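Local coordinates for protein alpha-galactosidase (Umbelopsis vinacea, PDB 3A5V) that probably removes terminal alpha-linked galactose residues from oligosaccharides and other galactosides by hydrolysis, as a tetrameric family 27 glycoside hydrolase built on a beta/alpha barrel, at residues T8-W13 with G234-L239; K41-N46 with E289-N294. All blocks are in the same frame, centred on the assembly; numbering follows the deposited sequence.

Interaction 1. Residues T8-W13 with G234-L239; sequences TPQMGW and GGWNDL
Pro9 packs over one face of the Trp236 indole, the two side chains running at about a right angle to each other. The pyrrolidine CG makes a CH-pi contact with the six-membered ring, 3.8 Å from its centroid and only 12° off the ring normal. Its neighbour CD settles nearer the rim of the same ring, 3.6 Å from Trp236 CZ2, while Pro9 CA lies above the NE1-CD1 side of the five-membered ring, 3.8 Å from Trp236 CD1. One proline thus spans both rings of the indole. Trp236 can offer this face because its CG stands beside the backbone N and anti to the carbonyl carbon (chi1 -53°), which carries the indole across to the 8-13 segment. The indole NE1 also runs close to the backbone there, 3.5 Å from Thr8 C, and its hydrogen bond goes to Ala6 O, just ahead of the segment.

Gln10 passes the indole in the opposite direction, its amide plane turned 60° from the ring. Bent at chi2, the chain brings OE1 to 4.1 Å from Trp236 CD1, at an oblique angle to the ring. The other amide atom, NE2, is held by Ser183 OG and Tyr125 OH, whereas the buried OE1 has no partner in the model.

The contact joins the approach to the first barrel strand, 11-14, to the seventh, 236-238; the eighth, 268-270, is the one beside 11-14. Its chemistry is mainly dispersion and CH-pi attraction, with the NE1 bond to Ala6 probably limiting how far the indole can turn beneath Pro9.

Interaction 2. Residues K41-N46 with E289-N294; sequences KDLGYN and EVIAVN
Ile291 projects from helix 288-294 toward the turn that follows helix 40-43, and contributes the largest share of the 130 Å² buried here. Both of its branches are used. With CG1 beside the backbone N (chi1 -65°) and the chain then extended, CD1 reaches both Leu43 and Tyr45, while CG2, anti to that N, meets backbone instead: it lies 3.8 Å from Leu43 O.

Leu43 receives the isoleucine at the root of its side chain, Leu43 CB being 4.0 Å from Ile291 CD1. The Leu43 side chain also packs on Met286, in the loop leading into helix 288-294.

Tyr45 comes to the same methyl by the end of its ring. Tyr45 CE1 is 4.1 Å from Ile291 CD1, and the methyl stands obliquely to the ring, with the two side chains slanting across one another. The phenol oxygen is hydrogen-bonded to Ile285 O and to Tyr258 OH, so the ring is tied at its hydroxyl end to helix 279-285, through Ile285, and to helix 251-263, through Tyr258, which also touches Ile291. The CD1 methyl thus packs beside a hydroxyl whose hydrogen-bonding is already met.

Gly44 gives the turn its shape. It ends the helix in a Schellman motif, with positive phi (129°) and Gly44 N bonded to Lys41 O at 3.0 Å; Tyr45, directly after it, is the centre of an inverse gamma turn. Met11 of the first barrel strand touches both Ile291 and Tyr45 from the barrel side.

This is the outer layer of a beta/alpha barrel: the turn from a Schellman-capped helix into strand 47-49 packs on helix 288-294, which comes after the eighth strand, 268-270, near where the barrel closes.

Interactions 1 and 2 have centres about 12 Å apart and meet along the first barrel strand. Met11 O lies 3.2 Å from Asn46 N, a probable hydrogen bond that joins 8-13 to 41-46, while Pro9 CD is 3.4 Å from Asn294 O, bringing 8-13 against helix 288-294. Strand 11-14 thus belongs to interaction 1 and, through Met11, touches both segments of interaction 2; it lies between strands 47-49 and 268-270. Their surroundings differ. The Trp236 side chain is about 9 Å from a mannose, probably of an N-linked glycan and not a substrate, whereas in interaction 2 Glu289 and Ala292 belong to a pocket holding a polyethylene glycol-type molecule, and Glu289 forms a salt bridge with Arg361 of the C-terminal beta domain.

Interaction 1. Residues T8-W13 with G234-L239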
loop_
_atom_site.group_PDB
_atom_site.type_symbol
_atom_site.label_atom_id
_atom_site.label_comp_id
_atom_site.label_asym_id
_atom_site.label_seq_id
_atom_site.Cartn_x
_atom_site.Cartn_y
_atom_site.Cartn_z
ATOM N N THR A 8 25.073 22.859 -6.158
ATOM C CA THR A 8 25.532 21.535 -6.563
ATOM C C THR A 8 25.398 20.668 -5.295
ATOM O O THR A 8 25.235 21.216 -4.186
ATOM C CB THR A 8 27.014 21.556 -6.993
ATOM O OG1 THR A 8 27.805 22.087 -5.922
ATOM C CG2 THR A 8 27.221 22.401 -8.258
ATOM N N PRO A 9 25.441 19.326 -5.440
ATOM C CA PRO A 9 25.366 18.499 -4.236
ATOM C C PRO A 9 26.465 18.829 -3.212
ATOM O O PRO A 9 27.613 19.087 -3.600
ATOM C CB PRO A 9 25.542 17.062 -4.772
ATOM C CG PRO A 9 25.033 17.140 -6.220
ATOM C CD PRO A 9 25.490 18.526 -6.677
ATOM N N GLN A 10 26.119 18.818 -1.923
ATOM C CA GLN A 10 27.124 19.060 -0.866
ATOM C C GLN A 10 28.178 17.938 -0.800
ATOM O O GLN A 10 27.904 16.794 -1.156
ATOM C CB GLN A 10 26.464 19.257 0.511
ATOM C CG GLN A 10 25.718 18.009 1.083
ATOM C CD GLN A 10 24.219 17.941 0.730
ATOM O OE1 GLN A 10 23.782 18.384 -0.339
ATOM N NE2 GLN A 10 23.433 17.355 1.633
ATOM N N MET A 11 29.384 18.289 -0.358
ATOM C CA MET A 11 30.454 17.325 -0.173
ATOM C C MET A 11 31.049 17.553 1.211
ATOM O O MET A 11 31.105 18.687 1.693
ATOM C CB MET A 11 31.532 17.489 -1.252
ATOM C CG MET A 11 31.031 17.339 -2.700
ATOM S SD MET A 11 32.294 17.729 -3.943
ATOM C CE MET A 11 33.600 16.541 -3.522
ATOM N N GLY A 12 31.506 16.485 1.851
ATOM C CA GLY A 12 31.992 16.620 3.218
ATOM C C GLY A 12 32.354 15.288 3.837
ATOM O O GLY A 12 32.663 14.314 3.129
ATOM N N TRP A 13 32.307 15.259 5.160
ATOM C CA TRP A 13 32.706 14.102 5.965
ATOM C C TRP A 13 31.894 14.123 7.270
ATOM O O TRP A 13 31.580 15.200 7.801
ATOM C CB TRP A 13 34.217 14.166 6.238
ATOM C CG TRP A 13 34.711 13.097 7.199
ATOM C CD1 TRP A 13 35.116 11.835 6.895
ATOM C CD2 TRP A 13 34.836 13.237 8.614
ATOM N NE1 TRP A 13 35.507 11.165 8.045
ATOM C CE2 TRP A 13 35.338 12.011 9.115
ATOM C CE3 TRP A 13 34.560 14.291 9.517
ATOM C CZ2 TRP A 13 35.573 11.798 10.486
ATOM C CZ3 TRP A 13 34.811 14.089 10.872
ATOM C CH2 TRP A 13 35.305 12.838 11.347
ATOM N N GLY A 234 19.846 22.592 -5.750
ATOM C CA GLY A 234 19.348 22.968 -4.418
ATOM C C GLY A 234 18.469 21.933 -3.718
ATOM O O GLY A 234 17.999 22.198 -2.622
ATOM N N GLY A 235 18.230 20.772 -4.356
ATOM C CA GLY A 235 17.256 19.791 -3.840
ATOM C C GLY A 235 17.560 18.395 -4.382
ATOM O O GLY A 235 17.028 17.981 -5.426
ATOM N N TRP A 236 18.380 17.662 -3.642
ATOM C CA TRP A 236 18.996 16.422 -4.131
ATOM C C TRP A 236 18.494 15.158 -3.436
ATOM O O TRP A 236 18.254 15.173 -2.235
ATOM C CB TRP A 236 20.518 16.489 -3.891
ATOM C CG TRP A 236 21.142 17.736 -4.473
ATOM C CD1 TRP A 236 21.616 18.807 -3.787
ATOM C CD2 TRP A 236 21.324 18.025 -5.856
ATOM N NE1 TRP A 236 22.093 19.757 -4.651
ATOM C CE2 TRP A 236 21.912 19.319 -5.935
ATOM C CE3 TRP A 236 21.014 17.340 -7.041
ATOM C CZ2 TRP A 236 22.238 19.925 -7.154
ATOM C CZ3 TRP A 236 21.329 17.948 -8.272
ATOM C CH2 TRP A 236 21.951 19.224 -8.315
ATOM N N ASN A 237 18.463 14.047 -4.173
ATOM C CA ASN A 237 18.348 12.706 -3.569
ATOM C C ASN A 237 19.671 12.347 -2.890
ATOM O O ASN A 237 20.740 12.594 -3.451
ATOM C CB ASN A 237 17.995 11.649 -4.643
ATOM C CG ASN A 237 16.659 11.950 -5.335
ATOM O OD1 ASN A 237 15.635 12.171 -4.675
ATOM N ND2 ASN A 237 16.673 11.972 -6.667
ATOM N N ASP A 238 19.591 11.789 -1.681
ATOM C CA ASP A 238 20.780 11.466 -0.895
ATOM C C ASP A 238 20.858 9.944 -0.756
ATOM O O ASP A 238 19.954 9.309 -0.183
ATOM C CB ASP A 238 20.685 12.168 0.476
ATOM C CG ASP A 238 21.901 11.927 1.379
ATOM O OD1 ASP A 238 22.844 11.192 1.010
ATOM O OD2 ASP A 238 21.880 12.472 2.506
ATOM N N LEU A 239 21.922 9.352 -1.305
ATOM C CA LEU A 239 22.071 7.904 -1.309
ATOM C C LEU A 239 22.839 7.387 -0.081
ATOM O O LEU A 239 23.217 6.218 -0.036
ATOM C CB LEU A 239 22.720 7.426 -2.624
ATOM C CG LEU A 239 21.840 7.292 -3.881
ATOM C CD1 LEU A 239 21.075 8.597 -4.227
ATOM C CD2 LEU A 239 22.691 6.831 -5.082
#

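Interaction 2. Residues K41-N46 with E289-N294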
loop_
_atom_site.group_PDB
_atom_site.type_symbol
_atom_site.label_atom_id
_atom_site.label_comp_id
_atom_site.label_asym_id
_atom_site.label_seq_id
_atom_site.Cartn_x
_atom_site.Cartn_y
_atom_site.Cartn_z
ATOM N N LYS A 41 39.629 19.155 1.373
ATOM C CA LYS A 41 38.965 20.444 1.400
ATOM C C LYS A 41 38.951 21.133 0.029
ATOM O O LYS A 41 37.891 21.566 -0.454
ATOM C CB LYS A 41 39.595 21.382 2.450
ATOM C CG LYS A 41 39.008 22.797 2.363
ATOM C CD LYS A 41 39.658 23.746 3.387
ATOM C CE LYS A 41 41.084 24.063 3.017
ATOM N NZ LYS A 41 41.514 25.286 3.786
ATOM N N ASP A 42 40.123 21.246 -0.592
ATOM C CA ASP A 42 40.224 21.955 -1.857
ATOM C C ASP A 42 39.586 21.189 -3.022
ATOM O O ASP A 42 39.262 21.788 -4.043
ATOM C CB ASP A 42 41.676 22.309 -2.165
ATOM C CG ASP A 42 42.253 23.328 -1.170
ATOM O OD1 ASP A 42 41.534 24.254 -0.745
ATOM O OD2 ASP A 42 43.426 23.177 -0.812
ATOM N N LEU A 43 39.408 19.876 -2.865
ATOM C CA LEU A 43 38.642 19.089 -3.849
ATOM C C LEU A 43 37.134 19.370 -3.787
ATOM O O LEU A 43 36.406 19.096 -4.744
ATOM C CB LEU A 43 38.928 17.597 -3.687
ATOM C CG LEU A 43 40.336 17.163 -4.121
ATOM C CD1 LEU A 43 40.702 15.825 -3.492
ATOM C CD2 LEU A 43 40.477 17.088 -5.633
ATOM N N GLY A 44 36.671 19.923 -2.665
ATOM C CA GLY A 44 35.256 20.264 -2.496
ATOM C C GLY A 44 34.614 19.735 -1.229
ATOM O O GLY A 44 33.515 20.161 -0.893
ATOM N N TYR A 45 35.283 18.813 -0.522
ATOM C CA TYR A 45 34.705 18.226 0.696
ATOM C C TYR A 45 34.910 19.194 1.863
ATOM O O TYR A 45 35.924 19.123 2.577
ATOM C CB TYR A 45 35.355 16.885 1.055
ATOM C CG TYR A 45 35.357 15.804 -0.019
ATOM C CD1 TYR A 45 36.409 15.708 -0.934
ATOM C CD2 TYR A 45 34.349 14.835 -0.062
ATOM C CE1 TYR A 45 36.451 14.682 -1.897
ATOM C CE2 TYR A 45 34.367 13.799 -1.035
ATOM C CZ TYR A 45 35.417 13.726 -1.932
ATOM O OH TYR A 45 35.451 12.715 -2.873
ATOM N N ASN A 46 33.948 20.083 2.056
ATOM C CA ASN A 46 34.152 21.208 2.954
ATOM C C ASN A 46 33.286 21.183 4.205
ATOM O O ASN A 46 33.538 21.962 5.122
ATOM C CB ASN A 46 34.073 22.554 2.198
ATOM C CG ASN A 46 32.644 22.915 1.759
ATOM O OD1 ASN A 46 32.222 24.080 1.863
ATOM N ND2 ASN A 46 31.894 21.930 1.318
ATOM N N GLU A 289 38.131 14.725 -12.013
ATOM C CA GLU A 289 37.266 14.574 -13.186
ATOM C C GLU A 289 35.944 13.890 -12.806
ATOM O O GLU A 289 34.900 14.226 -13.345
ATOM C CB GLU A 289 37.988 13.797 -14.298
ATOM C CG GLU A 289 39.300 14.481 -14.764
ATOM C CD GLU A 289 39.831 13.940 -16.086
ATOM O OE1 GLU A 289 39.049 13.399 -16.894
ATOM O OE2 GLU A 289 41.052 14.057 -16.324
ATOM N N VAL A 290 36.003 12.951 -11.865
ATOM C CA VAL A 290 34.788 12.297 -11.349
ATOM C C VAL A 290 33.982 13.273 -10.475
ATOM O O VAL A 290 32.766 13.387 -10.624
ATOM C CB VAL A 290 35.116 11.004 -10.576
ATOM C CG1 VAL A 290 33.809 10.275 -10.160
ATOM C CG2 VAL A 290 35.996 10.074 -11.426
ATOM N N ILE A 291 34.665 13.998 -9.584
ATOM C CA ILE A 291 34.013 15.039 -8.783
ATOM C C ILE A 291 33.317 16.068 -9.687
ATOM O O ILE A 291 32.194 16.470 -9.413
ATOM C CB ILE A 291 35.012 15.724 -7.801
ATOM C CG1 ILE A 291 35.506 14.705 -6.753
ATOM C CG2 ILE A 291 34.382 16.992 -7.135
ATOM C CD1 ILE A 291 36.765 15.151 -6.004
ATOM N N ALA A 292 33.978 16.454 -10.783
ATOM C CA ALA A 292 33.382 17.393 -11.740
ATOM C C ALA A 292 32.068 16.896 -12.358
ATOM O O ALA A 292 31.239 17.695 -12.797
ATOM C CB ALA A 292 34.404 17.734 -12.843
ATOM N N VAL A 293 31.881 15.575 -12.420
ATOM C CA VAL A 293 30.584 15.043 -12.885
ATOM C C VAL A 293 29.490 15.337 -11.853
ATOM O O VAL A 293 28.407 15.815 -12.203
ATOM C CB VAL A 293 30.656 13.506 -13.182
ATOM C CG1 VAL A 293 29.233 12.908 -13.347
ATOM C CG2 VAL A 293 31.518 13.245 -14.419
ATOM N N ASN A 294 29.779 15.047 -10.582
ATOM C CA ASN A 294 28.845 15.311 -9.481
ATOM C C ASN A 294 28.520 16.805 -9.377
ATOM O O ASN A 294 27.373 17.199 -9.136
ATOM C CB ASN A 294 29.432 14.774 -8.152
ATOM C CG ASN A 294 28.494 14.996 -6.943
ATOM O OD1 ASN A 294 28.709 15.900 -6.139
ATOM N ND2 ASN A 294 27.460 14.152 -6.814
#